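Local coordinates for conserved hypothetical protein (Shewanella loihica, PDB 2GPI), which is of unknown function, belongs to the DUF1488 family and may take part in transcriptional regulation of the shikimate pathway, at residues Ser19-Thr24 and Cys34-Lys39. Sequence-based numbering, arbitrary orientation.
Sequences SAIHFT and CYIGQK
The H22 and Y35 side chains run side by side and their rings form an offset stack, centroids 4.6 Å apart and planes at 21°. Y35 OH sits over the centre of one imidazole face, and C34 O lies at the imidazole edge, 3.5 Å from H22 CD2. H22 NE2 is hydrogen-bonded to D33 OD1, which would restrain the turn of the imidazole. Through the sheet, F23 CG stands between its own backbone N and carbonyl carbon (chi1 60°); the ring beyond it lies against C34. There C34 CB makes a CH-pi contact over the ring centre, 3.5 Å from the centroid, while C34 SG makes an oblique sulfur-aromatic contact, 4.6 Å from the centroid of the F23 ring; I36 N is at the ring edge. This is the antiparallel hairpin of strands 20-27 and 30-37, with A20, H22 and Y35 on one face and I21, F23, C34 and I36 on the other, where I66 of helix 63-75 packs on F23 and I36. An alanine at F23 would probably leave C34 CB without its aromatic cover and open a gap facing I66 and A70. Paired bonds join F23 to C34 (F23 N to C34 O 2.8 Å) and I21 to I36, whose CG2 meets I21 CB at 3.9 Å. Beyond them G37 occupies the N-cap position just before helix 38-45, and Q38 N donates to S19 O at 2.9 Å.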
ATOM      1  N   SER A  19      -7.984  -9.728  -1.718  1.00 16.02           N
ATOM      2  CA  SER A  19      -8.705  -8.974  -0.666  1.00 14.19           C
ATOM      3  C   SER A  19      -7.798  -7.913  -0.074  1.00 12.63           C
ATOM      4  O   SER A  19      -7.457  -7.969   1.118  1.00 14.58           O
ATOM      5  CB  SER A  19      -9.232  -9.886   0.427  1.00 15.94           C
ATOM      6  OG  SER A  19     -10.198 -10.780  -0.121  1.00 19.56           O
ATOM      7  N   ALA A  20      -7.378  -6.983  -0.936  1.00 12.42           N
ATOM      8  CA  ALA A  20      -6.391  -5.971  -0.578  1.00 12.08           C
ATOM      9  C   ALA A  20      -6.684  -4.678  -1.307  1.00 11.77           C
ATOM     10  O   ALA A  20      -7.227  -4.709  -2.411  1.00 13.14           O
ATOM     11  CB  ALA A  20      -4.992  -6.477  -0.964  1.00 11.21           C
ATOM     12  N   ILE A  21      -6.301  -3.543  -0.723  1.00 12.86           N
ATOM     13  CA  ILE A  21      -6.157  -2.321  -1.475  1.00 12.47           C
ATOM     14  C   ILE A  21      -4.846  -2.401  -2.267  1.00 14.48           C
ATOM     15  O   ILE A  21      -3.768  -2.693  -1.716  1.00 14.82           O
ATOM     16  CB  ILE A  21      -6.150  -1.056  -0.599  1.00 14.81           C
ATOM     17  CG1 ILE A  21      -7.571  -0.751  -0.023  1.00 16.05           C
ATOM     18  CG2 ILE A  21      -5.623   0.192  -1.401  1.00 13.48           C
ATOM     19  CD1 ILE A  21      -8.521  -0.199  -1.049  1.00 17.76           C
ATOM     20  N   HIS A  22      -4.977  -2.153  -3.544  1.00 13.20           N
ATOM     21  CA  HIS A  22      -3.848  -2.097  -4.475  1.00 12.75           C
ATOM     22  C   HIS A  22      -3.545  -0.593  -4.698  1.00 13.06           C
ATOM     23  O   HIS A  22      -4.418   0.197  -5.134  1.00 12.31           O
ATOM     24  CB  HIS A  22      -4.215  -2.882  -5.741  1.00 19.11           C
ATOM     25  CG  HIS A  22      -3.229  -2.714  -6.910  1.00 16.08           C
ATOM     26  ND1 HIS A  22      -3.554  -3.016  -8.211  1.00 19.18           N
ATOM     27  CD2 HIS A  22      -1.924  -2.322  -6.922  1.00 15.52           C
ATOM     28  CE1 HIS A  22      -2.497  -2.811  -8.984  1.00 17.65           C
ATOM     29  NE2 HIS A  22      -1.493  -2.381  -8.230  1.00 14.82           N
ATOM     30  N   PHE A  23      -2.295  -0.212  -4.439  1.00 12.18           N
ATOM     31  CA  PHE A  23      -1.851   1.156  -4.657  1.00 11.47           C
ATOM     32  C   PHE A  23      -0.522   1.109  -5.420  1.00 12.61           C
ATOM     33  O   PHE A  23       0.146   0.110  -5.447  1.00 14.56           O
ATOM     34  CB  PHE A  23      -1.795   2.023  -3.398  1.00 12.45           C
ATOM     35  CG  PHE A  23      -0.868   1.543  -2.298  1.00 11.89           C
ATOM     36  CD1 PHE A  23      -1.166   0.437  -1.520  1.00 10.66           C
ATOM     37  CD2 PHE A  23       0.305   2.214  -2.040  1.00 11.31           C
ATOM     38  CE1 PHE A  23      -0.322   0.061  -0.476  1.00 12.19           C
ATOM     39  CE2 PHE A  23       1.156   1.819  -0.997  1.00 11.15           C
ATOM     40  CZ  PHE A  23       0.850   0.759  -0.240  1.00 11.89           C
ATOM     41  N   THR A  24      -0.177   2.198  -6.058  1.00 12.79           N
ATOM     42  CA  THR A  24       0.921   2.202  -7.000  1.00 11.40           C
ATOM     43  C   THR A  24       2.051   3.162  -6.598  1.00 12.41           C
ATOM     44  O   THR A  24       1.822   4.255  -6.089  1.00 11.85           O
ATOM     45  CB  THR A  24       0.418   2.607  -8.397  1.00 13.57           C
ATOM     46  OG1 THR A  24      -0.339   3.826  -8.281  1.00 15.20           O
ATOM     47  CG2 THR A  24      -0.460   1.519  -8.990  1.00 15.18           C
ATOM     48  N   CYS A  34       1.863  -2.112  -5.057  1.00 10.61           N
ATOM     49  CA  CYS A  34       1.882  -2.256  -3.603  1.00 11.15           C
ATOM     50  C   CYS A  34       0.489  -2.659  -3.120  1.00 12.16           C
ATOM     51  O   CYS A  34      -0.523  -2.315  -3.744  1.00 11.90           O
ATOM     52  CB  CYS A  34       2.219  -0.953  -2.909  1.00 11.57           C
ATOM     53  SG  CYS A  34       3.803  -0.236  -3.438  1.00 12.32           S
ATOM     54  N   TYR A  35       0.459  -3.369  -2.020  1.00 11.26           N
ATOM     55  CA  TYR A  35      -0.783  -3.946  -1.505  1.00 11.11           C
ATOM     56  C   TYR A  35      -0.826  -3.839   0.008  1.00 12.43           C
ATOM     57  O   TYR A  35       0.160  -4.018   0.674  1.00 12.78           O
ATOM     58  CB  TYR A  35      -0.905  -5.392  -1.916  1.00 11.68           C
ATOM     59  CG  TYR A  35      -0.934  -5.592  -3.406  1.00 13.73           C
ATOM     60  CD1 TYR A  35       0.224  -5.773  -4.142  1.00 13.73           C
ATOM     61  CD2 TYR A  35      -2.145  -5.564  -4.100  1.00 16.46           C
ATOM     62  CE1 TYR A  35       0.180  -5.882  -5.496  1.00 14.52           C
ATOM     63  CE2 TYR A  35      -2.205  -5.715  -5.462  1.00 14.18           C
ATOM     64  CZ  TYR A  35      -1.022  -5.874  -6.187  1.00 11.62           C
ATOM     65  OH  TYR A  35      -1.057  -6.024  -7.540  1.00 15.78           O
ATOM     66  N   ILE A  36      -2.006  -3.533   0.533  1.00 12.99           N
ATOM     67  CA  ILE A  36      -2.276  -3.649   1.969  1.00 11.52           C
ATOM     68  C   ILE A  36      -3.562  -4.485   2.127  1.00 12.87           C
ATOM     69  O   ILE A  36      -4.641  -4.112   1.622  1.00 12.93           O
ATOM     70  CB  ILE A  36      -2.312  -2.271   2.715  1.00 12.32           C
ATOM     71  CG1 ILE A  36      -2.540  -2.449   4.211  1.00 14.90           C
ATOM     72  CG2 ILE A  36      -3.346  -1.301   2.105  1.00 11.27           C
ATOM     73  CD1 ILE A  36      -2.318  -1.171   5.047  1.00 15.01           C
ATOM     74  N   GLY A  37      -3.407  -5.628   2.777  1.00 13.63           N
ATOM     75  CA  GLY A  37      -4.517  -6.539   2.904  1.00 12.83           C
ATOM     76  C   GLY A  37      -5.636  -6.031   3.800  1.00 14.15           C
ATOM     77  O   GLY A  37      -5.452  -5.156   4.657  1.00 14.23           O
ATOM     78  N   GLN A  38      -6.827  -6.569   3.568  1.00 13.39           N
ATOM     79  CA  GLN A  38      -8.024  -6.176   4.323  1.00 13.88           C
ATOM     80  C   GLN A  38      -7.762  -6.204   5.820  1.00 12.04           C
ATOM     81  O   GLN A  38      -8.063  -5.203   6.537  1.00 13.66           O
ATOM     82  CB  GLN A  38      -9.174  -7.080   3.959  1.00 13.78           C
ATOM     83  CG  GLN A  38     -10.441  -6.627   4.627  1.00 15.14           C
ATOM     84  CD  GLN A  38     -11.637  -7.413   4.177  1.00 18.29           C
ATOM     85  OE1 GLN A  38     -11.599  -8.114   3.150  1.00 18.54           O
ATOM     86  NE2 GLN A  38     -12.715  -7.304   4.937  1.00 19.01           N
ATOM     87  N   LYS A  39      -7.234  -7.316   6.322  1.00 14.18           N
ATOM     88  CA  LYS A  39      -7.045  -7.452   7.763  1.00 16.38           C
ATOM     89  C   LYS A  39      -6.042  -6.428   8.298  1.00 13.60           C
ATOM     90  O   LYS A  39      -6.234  -5.862   9.363  1.00 14.39           O
ATOM     91  CB  LYS A  39      -6.657  -8.883   8.153  1.00 16.01           C
ATOM     92  CG  LYS A  39      -7.781  -9.893   7.908  1.00 23.60           C
ATOM     93  CD  LYS A  39      -7.425 -11.315   8.334  1.00 24.19           C
ATOM     94  CE  LYS A  39      -8.612 -12.228   8.149  1.00 30.14           C
TER